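PDB 1Z54: probable thioesterase from Thermus thermophilus, which probably hydrolyses fatty acyl-CoA thioesters, as a hotdog-fold member of the 4-hydroxybenzoyl-CoA thioesterase family. Local coordinates for residues F53-L59 against F104-Q110; R78-L82 against L126-H130; I7-E13 against Y28-A32. All coordinates share one frame; numbering follows the deposited sequence.

Contact 1. Residues F53-L59 against F104-Q110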
# COMPACT_ATOMS: atom_id res chain seq x y z
N PHE A 53 15.04 -3.86 -17.33
CA PHE A 53 13.93 -4.14 -16.42
C PHE A 53 13.39 -5.56 -16.53
O PHE A 53 13.48 -6.20 -17.58
CB PHE A 53 12.79 -3.16 -16.68
CG PHE A 53 13.23 -1.73 -16.80
CD1 PHE A 53 13.40 -0.94 -15.67
CD2 PHE A 53 13.52 -1.19 -18.05
CE1 PHE A 53 13.85 0.38 -15.78
CE2 PHE A 53 13.97 0.13 -18.17
CZ PHE A 53 14.14 0.92 -17.03
N PHE A 54 12.82 -6.05 -15.43
CA PHE A 54 12.22 -7.38 -15.39
C PHE A 54 10.77 -7.20 -14.99
O PHE A 54 10.35 -7.62 -13.92
CB PHE A 54 12.91 -8.25 -14.34
CG PHE A 54 14.32 -8.64 -14.71
CD1 PHE A 54 15.28 -8.80 -13.72
CD2 PHE A 54 14.67 -8.85 -16.03
CE1 PHE A 54 16.58 -9.16 -14.05
CE2 PHE A 54 15.97 -9.21 -16.37
CZ PHE A 54 16.93 -9.36 -15.38
N PRO A 55 9.97 -6.55 -15.85
CA PRO A 55 8.55 -6.36 -15.50
C PRO A 55 7.80 -7.68 -15.38
O PRO A 55 8.13 -8.67 -16.05
CB PRO A 55 8.04 -5.49 -16.65
CG PRO A 55 8.88 -5.93 -17.80
CD PRO A 55 10.26 -6.00 -17.18
N VAL A 56 6.79 -7.68 -14.51
CA VAL A 56 5.95 -8.84 -14.25
C VAL A 56 4.89 -8.97 -15.34
O VAL A 56 4.14 -8.03 -15.59
CB VAL A 56 5.23 -8.70 -12.89
CG1 VAL A 56 4.27 -9.88 -12.67
CG2 VAL A 56 6.25 -8.61 -11.76
N VAL A 57 4.82 -10.13 -15.99
CA VAL A 57 3.81 -10.33 -17.02
C VAL A 57 2.73 -11.26 -16.50
O VAL A 57 1.62 -11.30 -17.03
CB VAL A 57 4.40 -10.89 -18.33
CG1 VAL A 57 5.29 -9.84 -18.96
CG2 VAL A 57 5.18 -12.16 -18.05
N GLU A 58 3.05 -12.01 -15.45
CA GLU A 58 2.05 -12.89 -14.85
C GLU A 58 2.36 -13.21 -13.40
O GLU A 58 3.52 -13.42 -13.03
CB GLU A 58 1.90 -14.21 -15.62
CG GLU A 58 0.74 -15.05 -15.08
CD GLU A 58 0.66 -16.42 -15.72
OE1 GLU A 58 -0.28 -17.17 -15.36
OE2 GLU A 58 1.52 -16.74 -16.56
N LEU A 59 1.32 -13.23 -12.58
CA LEU A 59 1.46 -13.52 -11.16
C LEU A 59 0.48 -14.62 -10.79
O LEU A 59 -0.61 -14.73 -11.36
CB LEU A 59 1.15 -12.26 -10.33
CG LEU A 59 0.94 -12.43 -8.82
CD1 LEU A 59 2.25 -12.82 -8.15
CD2 LEU A 59 0.40 -11.13 -8.23
N PHE A 104 4.28 -17.75 -8.06
CA PHE A 104 5.29 -17.54 -9.08
C PHE A 104 5.07 -16.21 -9.77
O PHE A 104 3.99 -15.61 -9.70
CB PHE A 104 5.20 -18.67 -10.12
CG PHE A 104 3.98 -18.58 -11.00
CD1 PHE A 104 4.00 -17.82 -12.16
CD2 PHE A 104 2.79 -19.19 -10.62
CE1 PHE A 104 2.85 -17.68 -12.95
CE2 PHE A 104 1.63 -19.06 -11.39
CZ PHE A 104 1.66 -18.30 -12.56
N THR A 105 6.11 -15.73 -10.43
CA THR A 105 6.03 -14.51 -11.19
C THR A 105 6.79 -14.74 -12.48
O THR A 105 7.95 -15.17 -12.47
CB THR A 105 6.66 -13.30 -10.45
OG1 THR A 105 7.98 -13.64 -10.03
CG2 THR A 105 5.81 -12.90 -9.25
N ARG A 106 6.10 -14.49 -13.58
CA ARG A 106 6.68 -14.64 -14.90
C ARG A 106 7.12 -13.25 -15.32
O ARG A 106 6.38 -12.28 -15.14
CB ARG A 106 5.61 -15.17 -15.87
CG ARG A 106 6.11 -15.50 -17.25
CD ARG A 106 6.02 -16.99 -17.48
NE ARG A 106 4.68 -17.50 -17.22
CZ ARG A 106 4.38 -18.79 -17.11
NH1 ARG A 106 3.13 -19.17 -16.87
NH2 ARG A 106 5.33 -19.71 -17.24
N HIS A 107 8.33 -13.14 -15.85
CA HIS A 107 8.84 -11.84 -16.28
C HIS A 107 9.35 -11.84 -17.71
O HIS A 107 9.74 -12.88 -18.25
CB HIS A 107 10.01 -11.39 -15.40
CG HIS A 107 9.68 -11.25 -13.95
ND1 HIS A 107 9.49 -12.33 -13.12
CD2 HIS A 107 9.56 -10.14 -13.17
CE1 HIS A 107 9.27 -11.90 -11.89
NE2 HIS A 107 9.31 -10.58 -11.89
N LEU A 108 9.34 -10.67 -18.32
CA LEU A 108 9.90 -10.49 -19.64
C LEU A 108 11.04 -9.54 -19.32
O LEU A 108 11.13 -9.05 -18.19
CB LEU A 108 8.91 -9.80 -20.59
CG LEU A 108 7.85 -10.68 -21.26
CD1 LEU A 108 7.03 -9.81 -22.21
CD2 LEU A 108 8.50 -11.84 -22.03
N CYS A 109 11.93 -9.30 -20.28
CA CYS A 109 13.03 -8.39 -20.02
C CYS A 109 12.86 -7.17 -20.90
O CYS A 109 12.67 -7.28 -22.11
CB CYS A 109 14.38 -9.05 -20.31
SG CYS A 109 15.81 -7.96 -20.02
N GLN A 110 12.91 -6.00 -20.28
CA GLN A 110 12.76 -4.76 -21.02
C GLN A 110 14.04 -3.94 -20.97
O GLN A 110 14.60 -3.71 -19.89
CB GLN A 110 11.60 -3.94 -20.44
CG GLN A 110 11.24 -2.69 -21.23
CD GLN A 110 10.04 -1.97 -20.63
OE1 GLN A 110 8.98 -2.56 -20.44
NE2 GLN A 110 10.21 -0.69 -20.33
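A classic beta bulge sets two residues, V57 and E58, across from R106 alone, where strand 52-63 pairs antiparallel with strand 98-111 at the edge of this chain's hotdog sheet; a strand of a second subunit continues the sheet beyond E58 and L59. R106 O takes a hydrogen bond from V57 N at 2.8 Å and a weak, longer one from E58 N, while R106 N returns one to E58 O.

The tighter face carries V56, L59, T105 and H107, all of which approach helix 24-39. The short, beta-branched V56 suits this layer: its CG2 meets the H107 ring at NE2, 3.6 Å away. L59 CD1 reaches T105 CG2, while T105 OG1 turns to Y91 OH.

On the more open side E58 and R106 run alongside each other. With CG anti to the backbone N (chi1 -173°) and an extended chain, E58 brings OE2 to R106 NH1 at 2.9 Å in a salt bridge; OE2 lies in the guanidinium plane, whereas NH1 sits 33° out of the carboxylate plane. OE1 lies at the edge of the F104 ring. With an alanine here, R106 would probably lose its close carboxylate partner, keeping the long, weak pairing with E81, and its guanidinium could turn more freely. At the chain's corner, V57 presses CG1 against L108 CG at 3.5 Å.

At the far end F53 N meets Q110 O in the carbonyl plane, 2.6 Å apart.

Contact 2. Residues R78-L82 against L126-H130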
# COMPACT_ATOMS: atom_id res chain seq x y z
N ARG A 78 13.45 -19.34 -6.16
CA ARG A 78 14.41 -19.91 -7.08
C ARG A 78 14.00 -19.53 -8.49
O ARG A 78 12.84 -19.20 -8.73
CB ARG A 78 14.48 -21.43 -6.92
CG ARG A 78 13.31 -22.19 -7.50
CD ARG A 78 13.57 -23.68 -7.43
NE ARG A 78 12.83 -24.41 -8.45
CZ ARG A 78 11.52 -24.58 -8.44
NH1 ARG A 78 10.79 -24.07 -7.46
NH2 ARG A 78 10.93 -25.23 -9.43
N LEU A 79 14.96 -19.56 -9.40
CA LEU A 79 14.69 -19.25 -10.79
C LEU A 79 14.29 -20.59 -11.40
O LEU A 79 15.15 -21.44 -11.67
CB LEU A 79 15.95 -18.70 -11.45
CG LEU A 79 15.88 -18.31 -12.93
CD1 LEU A 79 14.79 -17.27 -13.14
CD2 LEU A 79 17.24 -17.77 -13.37
N ALA A 80 12.99 -20.77 -11.61
CA ALA A 80 12.48 -22.01 -12.18
C ALA A 80 12.63 -22.11 -13.70
O ALA A 80 12.82 -23.20 -14.24
CB ALA A 80 11.01 -22.19 -11.78
N GLU A 81 12.55 -20.98 -14.38
CA GLU A 81 12.68 -20.97 -15.83
C GLU A 81 13.50 -19.77 -16.30
O GLU A 81 13.34 -18.67 -15.77
CB GLU A 81 11.29 -20.96 -16.49
CG GLU A 81 10.52 -22.28 -16.34
CD GLU A 81 9.07 -22.17 -16.81
OE1 GLU A 81 8.77 -21.30 -17.65
OE2 GLU A 81 8.24 -22.98 -16.35
N LEU A 82 14.37 -19.99 -17.27
CA LEU A 82 15.21 -18.92 -17.80
C LEU A 82 15.44 -19.08 -19.30
O LEU A 82 16.04 -20.06 -19.74
CB LEU A 82 16.56 -18.90 -17.09
CG LEU A 82 17.61 -17.95 -17.69
CD1 LEU A 82 17.21 -16.52 -17.39
CD2 LEU A 82 19.00 -18.25 -17.13
N LEU A 126 22.63 -15.33 -14.33
CA LEU A 126 21.38 -15.99 -13.98
C LEU A 126 21.44 -17.47 -14.37
O LEU A 126 20.89 -18.32 -13.68
CB LEU A 126 20.20 -15.31 -14.70
CG LEU A 126 19.85 -13.88 -14.26
CD1 LEU A 126 18.76 -13.31 -15.15
CD2 LEU A 126 19.41 -13.87 -12.80
N SER A 127 22.11 -17.77 -15.47
CA SER A 127 22.22 -19.15 -15.94
C SER A 127 22.78 -20.06 -14.86
O SER A 127 22.34 -21.20 -14.72
CB SER A 127 23.11 -19.23 -17.19
OG SER A 127 22.45 -18.73 -18.33
N VAL A 128 23.74 -19.56 -14.10
CA VAL A 128 24.35 -20.36 -13.05
C VAL A 128 23.30 -20.80 -12.03
O VAL A 128 23.43 -21.86 -11.41
CB VAL A 128 25.44 -19.57 -12.29
CG1 VAL A 128 26.16 -20.49 -11.31
CG2 VAL A 128 26.43 -18.96 -13.27
N LEU A 129 22.26 -19.98 -11.86
CA LEU A 129 21.20 -20.26 -10.90
C LEU A 129 20.05 -21.10 -11.46
O LEU A 129 19.22 -21.61 -10.70
CB LEU A 129 20.66 -18.95 -10.35
CG LEU A 129 21.69 -18.01 -9.73
CD1 LEU A 129 21.06 -16.65 -9.47
CD2 LEU A 129 22.24 -18.61 -8.44
N HIS A 130 19.99 -21.23 -12.78
CA HIS A 130 18.94 -21.99 -13.44
C HIS A 130 19.40 -23.40 -13.80
O HIS A 130 20.46 -23.58 -14.41
CB HIS A 130 18.49 -21.28 -14.72
CG HIS A 130 17.48 -22.06 -15.53
ND1 HIS A 130 16.27 -22.47 -15.01
CD2 HIS A 130 17.50 -22.48 -16.82
CE1 HIS A 130 15.59 -23.11 -15.95
NE2 HIS A 130 16.32 -23.12 -17.05
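The closing helix of this hotdog domain, 120-129, ends against the last residues of strand 72-82, and L79, L82, L126 and H130 make the seam between them. The CB atoms of both strand leucines point toward the helix, and their CD2 methyls do much of the touching. L79 CD2 lies 4.1 Å from L126 CB and also nears H130 CB; L82 CD2 reaches L126 CB and comes to 3.5 Å from S127 CA. Flexible, branched leucine suits such a spot, because one methyl can follow the helix backbone while the rest of the chain stays on the strand. S127 OG, close to L82 CD2, is satisfied by Y123 O one turn back.

H130, just past the helix, has its CG anti to the backbone N (chi1 175°), which lays the imidazole beside the strand. L82 CB sits over one face in a CH-pi contact, 3.9 Å from the ring centroid and 24° off its normal, and L82 N lies above the same ring toward its rim. The carbonyls of L79 and A80 stand at its edge, A80 O being 3.3 Å from H130 CE1.

A80 and E81 form a classic bulge opposite L88 of strand 86-95. L126 also packs on L37 of helix 24-39, and L129 on F36, so the terminal helix bridges the sheet and the long helix.

Contact 3. Residues I7-E13 against Y28-A32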
# COMPACT_ATOMS: atom_id res chain seq x y z
N ILE A 7 10.94 -11.94 6.32
CA ILE A 7 10.15 -10.71 6.30
C ILE A 7 9.27 -10.60 7.54
O ILE A 7 8.41 -11.45 7.78
CB ILE A 7 9.25 -10.65 5.04
CG1 ILE A 7 10.12 -10.54 3.78
CG2 ILE A 7 8.31 -9.46 5.12
CD1 ILE A 7 9.33 -10.49 2.48
N LYS A 8 9.50 -9.56 8.33
CA LYS A 8 8.70 -9.32 9.52
C LYS A 8 7.40 -8.63 9.10
O LYS A 8 7.43 -7.55 8.51
CB LYS A 8 9.46 -8.44 10.51
CG LYS A 8 8.73 -8.17 11.81
CD LYS A 8 9.63 -7.39 12.76
CE LYS A 8 8.91 -6.99 14.03
NZ LYS A 8 9.85 -6.40 15.04
N VAL A 9 6.26 -9.27 9.38
CA VAL A 9 4.98 -8.69 9.01
C VAL A 9 4.78 -7.31 9.62
O VAL A 9 5.08 -7.09 10.79
CB VAL A 9 3.80 -9.57 9.45
CG1 VAL A 9 2.47 -8.86 9.14
CG2 VAL A 9 3.85 -10.91 8.72
N ARG A 10 4.29 -6.38 8.82
CA ARG A 10 4.03 -5.03 9.29
C ARG A 10 2.54 -4.87 9.58
O ARG A 10 1.69 -5.42 8.88
CB ARG A 10 4.53 -4.02 8.25
CG ARG A 10 5.94 -3.51 8.57
CD ARG A 10 6.98 -3.67 7.45
NE ARG A 10 6.71 -2.81 6.30
CZ ARG A 10 7.65 -2.30 5.50
NH1 ARG A 10 7.30 -1.54 4.47
NH2 ARG A 10 8.93 -2.54 5.73
N TYR A 11 2.23 -4.13 10.65
CA TYR A 11 0.86 -3.89 11.08
C TYR A 11 -0.01 -3.40 9.92
O TYR A 11 -1.12 -3.89 9.71
CB TYR A 11 0.84 -2.85 12.20
CG TYR A 11 -0.44 -2.83 13.00
CD1 TYR A 11 -0.68 -3.78 13.99
CD2 TYR A 11 -1.44 -1.89 12.73
CE1 TYR A 11 -1.87 -3.80 14.70
CE2 TYR A 11 -2.64 -1.89 13.44
CZ TYR A 11 -2.85 -2.85 14.42
OH TYR A 11 -4.04 -2.89 15.10
N ALA A 12 0.51 -2.43 9.17
CA ALA A 12 -0.21 -1.86 8.03
C ALA A 12 -0.63 -2.90 6.99
O ALA A 12 -1.57 -2.67 6.23
CB ALA A 12 0.66 -0.80 7.35
N GLU A 13 0.05 -4.04 6.96
CA GLU A 13 -0.26 -5.08 5.99
C GLU A 13 -1.40 -6.04 6.38
O GLU A 13 -1.84 -6.85 5.57
CB GLU A 13 1.04 -5.86 5.68
CG GLU A 13 2.21 -4.92 5.37
CD GLU A 13 3.55 -5.62 5.22
OE1 GLU A 13 3.85 -6.53 6.02
OE2 GLU A 13 4.31 -5.25 4.30
N TYR A 28 5.74 -9.18 -0.91
CA TYR A 28 6.67 -10.07 -0.23
C TYR A 28 7.45 -10.85 -1.28
O TYR A 28 8.66 -11.05 -1.15
CB TYR A 28 5.92 -11.07 0.66
CG TYR A 28 5.28 -10.50 1.91
CD1 TYR A 28 4.50 -11.32 2.72
CD2 TYR A 28 5.47 -9.17 2.29
CE1 TYR A 28 3.92 -10.84 3.88
CE2 TYR A 28 4.89 -8.68 3.46
CZ TYR A 28 4.11 -9.52 4.26
OH TYR A 28 3.55 -9.09 5.45
N LEU A 29 6.77 -11.29 -2.34
CA LEU A 29 7.43 -12.02 -3.42
C LEU A 29 8.48 -11.13 -4.10
O LEU A 29 9.57 -11.59 -4.45
CB LEU A 29 6.42 -12.49 -4.47
CG LEU A 29 5.35 -13.50 -4.03
CD1 LEU A 29 4.66 -14.10 -5.24
CD2 LEU A 29 6.00 -14.61 -3.20
N GLU A 30 8.13 -9.86 -4.30
CA GLU A 30 9.03 -8.91 -4.93
C GLU A 30 10.27 -8.70 -4.06
O GLU A 30 11.39 -8.68 -4.56
CB GLU A 30 8.31 -7.58 -5.17
CG GLU A 30 9.20 -6.47 -5.76
CD GLU A 30 8.43 -5.16 -5.99
OE1 GLU A 30 8.13 -4.84 -7.16
OE2 GLU A 30 8.12 -4.47 -5.00
N ALA A 31 10.06 -8.54 -2.76
CA ALA A 31 11.18 -8.34 -1.85
C ALA A 31 12.14 -9.53 -1.93
O ALA A 31 13.36 -9.35 -1.99
CB ALA A 31 10.67 -8.16 -0.42
N ALA A 32 11.58 -10.74 -1.94
CA ALA A 32 12.37 -11.97 -2.02
C ALA A 32 13.09 -12.05 -3.35
O ALA A 32 14.26 -12.41 -3.42
CB ALA A 32 11.47 -13.18 -1.83
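Y28, on the long helix 24-39 of the hotdog fold, sends its side chain out to I7 and V9 at the end of strand 3-8 and to E13 in the short 3-10 turn at residues 11-13.

The polar part centres on one carboxylate oxygen. Y28 OH donates to E13 OE1 at 2.6 Å, and R10 N donates to the same atom at 2.8 Å along a fairly straight line (163°). The two donors reach OE1 from opposite faces of the carboxylate plane, so this buried oxygen is gripped from both sides and the group's rotation is probably fixed. OE1 lies in the plane of the phenol ring at its edge, and the carboxylate is turned 61° from that ring. Tyrosine suits the place because its length carries a hydroxyl across from the helix while its ring supplies apolar surface on the way. E13 N also bonds to R10 O, closing the turn that presents the glutamate.

Charge extends this beyond the chain. E13 OE2 forms a salt bridge with R10 of the third subunit, and R10 NH1 pairs with E13 of that same subunit, a reciprocal link across the interface.

The apolar part is carried by I7, V9 and A31. With CG2 anti to the backbone N and CG1 beside that N (chi1 -66°), the two branches of I7 spread to different targets: CG2 rests over a face of the Y28 ring in a CH-pi contact, while CD1 reaches the helix backbone and A31 CB. A31's small side chain lets the isoleucine tip come close to the helix. V9 lines the hydroxyl end, its CG2 standing 3.8 Å from Y28 OH.

How the contacts relate
Contact 3 is the most buried of the three, with contacts 1 and 2 only partly so. All reach the same sheet, but differently: contact 1 joins two of its strands through backbone bonds, whereas contact 2 sets a helix against a strand, and contact 3 sets one against a strand end and the turn after it. Contact 2 is largely apolar; contact 3 combines a buried carboxylate with aliphatic packing; contact 1 has its salt bridge on the more open face. Contacts 1 and 2 meet through a long, weak ion pair between R106 and E81, and contacts 1 and 3 through L59 CD1 on L29 CD1. Contacts 1 and 3 also border other subunits, while contact 2 is touched by none in the assembly.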